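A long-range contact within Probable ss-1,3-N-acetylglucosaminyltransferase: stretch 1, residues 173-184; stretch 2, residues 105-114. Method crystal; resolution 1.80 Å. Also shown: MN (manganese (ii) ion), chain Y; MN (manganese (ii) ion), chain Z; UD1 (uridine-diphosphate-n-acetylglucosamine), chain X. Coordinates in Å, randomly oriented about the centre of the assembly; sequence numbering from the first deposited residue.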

# COMPACT_ATOMS: atom_id res chain seq x y z
N SER C 173 10.58 19.91 -26.82
CA SER C 173 11.66 20.91 -27.00
C SER C 173 11.18 21.93 -28.04
O SER C 173 10.30 21.65 -28.85
CB SER C 173 12.97 20.29 -27.43
OG SER C 173 13.01 20.07 -28.83
N VAL C 174 11.81 23.11 -28.04
CA VAL C 174 11.52 24.13 -29.03
C VAL C 174 12.46 24.00 -30.24
O VAL C 174 12.50 24.93 -31.08
CB VAL C 174 11.60 25.53 -28.40
CG1 VAL C 174 10.61 25.66 -27.26
CG2 VAL C 174 13.02 25.86 -27.96
N LEU C 175 13.16 22.86 -30.37
CA LEU C 175 14.14 22.69 -31.46
C LEU C 175 13.42 22.18 -32.73
O LEU C 175 13.58 21.04 -33.17
CB LEU C 175 15.25 21.77 -30.96
CG LEU C 175 15.85 22.18 -29.62
CD1 LEU C 175 16.88 21.18 -29.15
CD2 LEU C 175 16.46 23.59 -29.68
N LYS C 176 12.65 23.10 -33.30
CA LYS C 176 11.59 22.84 -34.26
C LYS C 176 11.35 24.11 -35.09
O LYS C 176 11.84 25.18 -34.73
CB LYS C 176 10.30 22.47 -33.52
CG LYS C 176 10.34 21.18 -32.71
CD LYS C 176 9.11 20.96 -31.88
CE LYS C 176 9.04 19.58 -31.26
NZ LYS C 176 10.18 19.29 -30.34
N MET C 177 10.55 24.00 -36.15
CA MET C 177 10.22 25.15 -37.00
C MET C 177 8.78 25.60 -36.70
O MET C 177 7.84 24.87 -36.91
CB MET C 177 10.40 24.79 -38.48
CG MET C 177 10.15 25.95 -39.42
SD MET C 177 10.61 25.59 -41.13
CE MET C 177 12.39 25.42 -40.98
N PHE C 178 8.64 26.83 -36.20
CA PHE C 178 7.40 27.43 -35.73
C PHE C 178 6.98 28.60 -36.64
O PHE C 178 7.76 29.46 -36.90
CB PHE C 178 7.58 28.02 -34.34
CG PHE C 178 7.84 27.07 -33.20
CD1 PHE C 178 9.13 26.65 -32.89
CD2 PHE C 178 6.81 26.65 -32.38
CE1 PHE C 178 9.37 25.82 -31.81
CE2 PHE C 178 7.05 25.80 -31.31
CZ PHE C 178 8.33 25.39 -31.03
N LYS C 179 5.70 28.65 -37.04
CA LYS C 179 5.16 29.77 -37.83
C LYS C 179 5.10 31.02 -36.95
O LYS C 179 4.50 31.02 -35.88
CB LYS C 179 3.78 29.41 -38.40
CG LYS C 179 3.17 30.50 -39.27
CD LYS C 179 1.92 30.07 -39.99
CE LYS C 179 2.22 29.52 -41.37
NZ LYS C 179 0.99 29.08 -42.06
N LYS C 180 5.71 32.10 -37.43
CA LYS C 180 5.94 33.30 -36.62
C LYS C 180 4.62 34.01 -36.27
O LYS C 180 4.50 34.59 -35.19
CB LYS C 180 6.91 34.23 -37.36
CG LYS C 180 7.34 35.46 -36.58
CD LYS C 180 8.18 35.14 -35.36
CE LYS C 180 8.25 36.25 -34.33
NZ LYS C 180 8.39 37.60 -34.94
N SER C 181 3.65 33.99 -37.18
CA SER C 181 2.40 34.75 -36.99
C SER C 181 1.62 34.21 -35.78
O SER C 181 0.94 34.96 -35.08
CB SER C 181 1.57 34.73 -38.26
OG SER C 181 1.24 33.39 -38.62
N VAL C 182 1.72 32.90 -35.52
CA VAL C 182 1.07 32.28 -34.36
C VAL C 182 1.70 32.84 -33.08
O VAL C 182 1.00 33.17 -32.11
CB VAL C 182 1.18 30.74 -34.44
CG1 VAL C 182 0.69 30.07 -33.17
CG2 VAL C 182 0.46 30.17 -35.66
N ILE C 183 3.03 32.93 -33.08
CA ILE C 183 3.79 33.47 -31.95
C ILE C 183 3.41 34.95 -31.74
O ILE C 183 3.20 35.37 -30.60
CB ILE C 183 5.30 33.24 -32.16
CG1 ILE C 183 5.67 31.77 -31.95
CG2 ILE C 183 6.14 34.15 -31.27
CD1 ILE C 183 7.01 31.39 -32.55
N ASP C 184 3.30 35.73 -32.83
CA ASP C 184 3.03 37.19 -32.77
C ASP C 184 1.60 37.49 -32.29
O ASP C 184 1.39 38.23 -31.31
CB ASP C 184 3.27 37.88 -34.11
CG ASP C 184 4.71 37.81 -34.60
OD1 ASP C 184 5.60 37.53 -33.77
OD2 ASP C 184 4.93 38.02 -35.81
MN MN Y . 22.58 21.70 -26.00
MN MN Z . 26.17 21.26 -24.09
C1' UD1 X . 18.62 21.44 -22.56
C2' UD1 X . 17.52 20.67 -23.30
C3' UD1 X . 17.18 21.38 -24.61
C4' UD1 X . 16.83 22.84 -24.32
C5' UD1 X . 17.89 23.53 -23.45
C6' UD1 X . 17.48 24.95 -23.06
C7' UD1 X . 17.45 18.23 -22.93
C8' UD1 X . 17.99 16.90 -23.37
N2' UD1 X . 17.94 19.30 -23.56
O1' UD1 X . 19.77 21.46 -23.41
O3' UD1 X . 16.09 20.72 -25.26
O4' UD1 X . 16.72 23.54 -25.57
O5' UD1 X . 18.18 22.76 -22.27
O6' UD1 X . 16.19 24.99 -22.46
O7' UD1 X . 16.60 18.32 -22.06
N1 UD1 X . 22.22 29.66 -22.81
C2 UD1 X . 21.90 31.02 -22.63
N3 UD1 X . 22.17 31.65 -21.49
C4 UD1 X . 22.77 31.02 -20.49
C5 UD1 X . 23.11 29.68 -20.62
C6 UD1 X . 22.82 28.99 -21.80
O2 UD1 X . 21.33 31.66 -23.52
O4 UD1 X . 23.01 31.68 -19.45
C1B UD1 X . 21.87 29.05 -24.09
C2B UD1 X . 22.96 28.17 -24.68
O2' UD1 X . 23.96 28.96 -25.32
C3B UD1 X . 22.15 27.30 -25.64
C4B UD1 X . 20.79 27.19 -24.96
O4B UD1 X . 20.73 28.20 -23.95
O3B UD1 X . 22.01 27.95 -26.91
C5B UD1 X . 20.58 25.84 -24.29
O5B UD1 X . 21.75 25.51 -23.56
PA UD1 X . 22.43 24.07 -23.65
O1A UD1 X . 23.63 24.14 -22.76
O2A UD1 X . 22.53 23.56 -25.08
O3A UD1 X . 21.33 23.22 -22.90
PB UD1 X . 21.27 21.62 -22.90
O1B UD1 X . 21.38 21.16 -21.48
O2B UD1 X . 22.20 21.00 -23.93
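Stretch 2 105-114: YVFFLDSDDL

Residues 105-108 of stretch 2 form an extended strand that runs antiparallel to strand 177-179: the N-to-C directions differ by 149° and the axes approach to 4.6 Å. The register follows from the CA positions, with Met177 opposite Phe107 (CA to CA 4.5 Å), Phe178 opposite Val106 (CA to CA 5.3 Å) and Lys179 opposite Tyr105 (CA to CA 4.4 Å).

The wider central pair is the hydrogen-bonded one. Phe178 N donates to Val106 O (2.8 Å, 164° at the hydrogen) and Val106 N donates to Phe178 O (2.9 Å, 158°), so both residues have their backbone polar groups satisfied. The narrower pairs flanking it bring CA-H groups to carbonyls: Met177 CA lies 3.3 Å from Val106 O, and Tyr105 CA lies 3.3 Å from Phe178 O. The CA-H...O pattern continues toward the end of the ladder: Phe107 CA meets Lys176 O at 3.4 Å (160°) and, beyond the last bridge, Leu175 CA meets Phe108 O at 3.5 Å (159°). Lys176 O and Phe108 O are buried by this contact and have no hydrogen-bond partner in the model; each receives a CA-H group instead.

Side chains alternate between the sheet faces. Met177, Lys179, Tyr105 and Phe107 share one; Met177 CG packs 3.7 Å from Tyr105 CB, and water 1 joins Tyr105 OH (2.7 Å), to which it donates, with Lys179 NZ (2.9 Å), from which it accepts. Phe178 and Val106 occupy the other, where Ile183 CD1 reaches Val106 CG2 at 3.9 Å.

After the strand, Asp110 to Asp113 make a type I turn, closed by Asp113 N to Asp110 O at 3.1 Å. Its carboxylates are well supplied: Asp110 OD2 accepts from UD1 O4' (2.7 Å) and water 2 (2.6 Å), while Asp112 OD1 and OD2 bind the chain Y manganese at 2.3 and 2.2 Å.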

# COMPACT_ATOMS: atom_id res chain seq x y z
N TYR C 105 8.75 31.80 -40.71
CA TYR C 105 8.98 30.80 -39.68
C TYR C 105 10.24 31.15 -38.88
O TYR C 105 11.18 31.71 -39.42
CB TYR C 105 9.18 29.42 -40.33
CG TYR C 105 7.96 28.79 -40.92
CD1 TYR C 105 7.09 28.04 -40.14
CD2 TYR C 105 7.67 28.90 -42.27
CE1 TYR C 105 5.97 27.44 -40.68
CE2 TYR C 105 6.56 28.30 -42.83
CZ TYR C 105 5.70 27.57 -42.03
OH TYR C 105 4.59 26.96 -42.56
N VAL C 106 10.26 30.75 -37.60
CA VAL C 106 11.47 30.72 -36.82
C VAL C 106 11.86 29.27 -36.53
O VAL C 106 11.03 28.33 -36.54
CB VAL C 106 11.35 31.53 -35.51
CG1 VAL C 106 11.03 33.00 -35.77
CG2 VAL C 106 10.35 30.91 -34.54
N PHE C 107 13.15 29.09 -36.25
CA PHE C 107 13.71 27.82 -35.87
C PHE C 107 14.72 28.05 -34.74
O PHE C 107 15.71 28.79 -34.92
CB PHE C 107 14.36 27.12 -37.07
CG PHE C 107 14.67 25.67 -36.79
CD1 PHE C 107 15.58 25.32 -35.82
CD2 PHE C 107 14.01 24.66 -37.46
CE1 PHE C 107 15.85 23.98 -35.53
CE2 PHE C 107 14.26 23.33 -37.17
CZ PHE C 107 15.19 22.99 -36.21
N PHE C 108 14.47 27.43 -33.59
CA PHE C 108 15.37 27.56 -32.45
C PHE C 108 16.48 26.51 -32.55
O PHE C 108 16.23 25.30 -32.64
CB PHE C 108 14.60 27.49 -31.12
CG PHE C 108 13.58 28.59 -30.96
CD1 PHE C 108 13.97 29.88 -30.61
CD2 PHE C 108 12.24 28.36 -31.19
CE1 PHE C 108 13.04 30.90 -30.48
CE2 PHE C 108 11.30 29.38 -31.06
CZ PHE C 108 11.71 30.64 -30.69
N LEU C 109 17.71 27.00 -32.53
CA LEU C 109 18.91 26.19 -32.55
C LEU C 109 19.72 26.51 -31.29
O LEU C 109 20.01 27.66 -31.04
CB LEU C 109 19.71 26.52 -33.82
CG LEU C 109 21.12 25.94 -33.89
CD1 LEU C 109 21.10 24.42 -33.92
CD2 LEU C 109 21.84 26.50 -35.10
N ASP C 110 20.08 25.48 -30.53
CA ASP C 110 20.99 25.66 -29.40
C ASP C 110 22.42 25.72 -29.95
O ASP C 110 22.74 25.08 -30.97
CB ASP C 110 20.75 24.60 -28.33
CG ASP C 110 19.41 24.74 -27.62
OD1 ASP C 110 18.76 25.81 -27.76
OD2 ASP C 110 19.02 23.79 -26.91
N SER C 111 23.26 26.49 -29.25
CA SER C 111 24.60 26.88 -29.66
C SER C 111 25.58 25.70 -29.70
O SER C 111 26.69 25.84 -30.21
CB SER C 111 25.13 27.96 -28.76
OG SER C 111 25.10 27.53 -27.41
N ASP C 112 25.19 24.55 -29.15
CA ASP C 112 26.06 23.37 -29.11
C ASP C 112 25.61 22.30 -30.12
O ASP C 112 26.28 21.28 -30.26
CB ASP C 112 26.15 22.80 -27.69
CG ASP C 112 24.81 22.42 -27.08
OD1 ASP C 112 23.76 22.75 -27.68
OD2 ASP C 112 24.81 21.78 -26.00
N ASP C 113 24.49 22.50 -30.82
CA ASP C 113 23.89 21.43 -31.70
C ASP C 113 24.23 21.71 -33.18
O ASP C 113 24.93 22.68 -33.48
CB ASP C 113 22.38 21.31 -31.46
CG ASP C 113 21.99 20.90 -30.04
OD1 ASP C 113 22.80 20.22 -29.39
OD2 ASP C 113 20.88 21.29 -29.61
N LEU C 114 23.79 20.84 -34.09
CA LEU C 114 24.15 20.90 -35.52
C LEU C 114 22.89 20.70 -36.38
O LEU C 114 22.09 19.81 -36.09
CB LEU C 114 25.16 19.80 -35.85
CG LEU C 114 26.44 19.79 -35.03
CD1 LEU C 114 27.24 18.50 -35.28
CD2 LEU C 114 27.28 21.01 -35.34
O HOH W 1 2.65 28.03 -44.15
O HOH W 2 20.51 21.65 -26.89
O HOH W 3 22.78 19.72 -26.86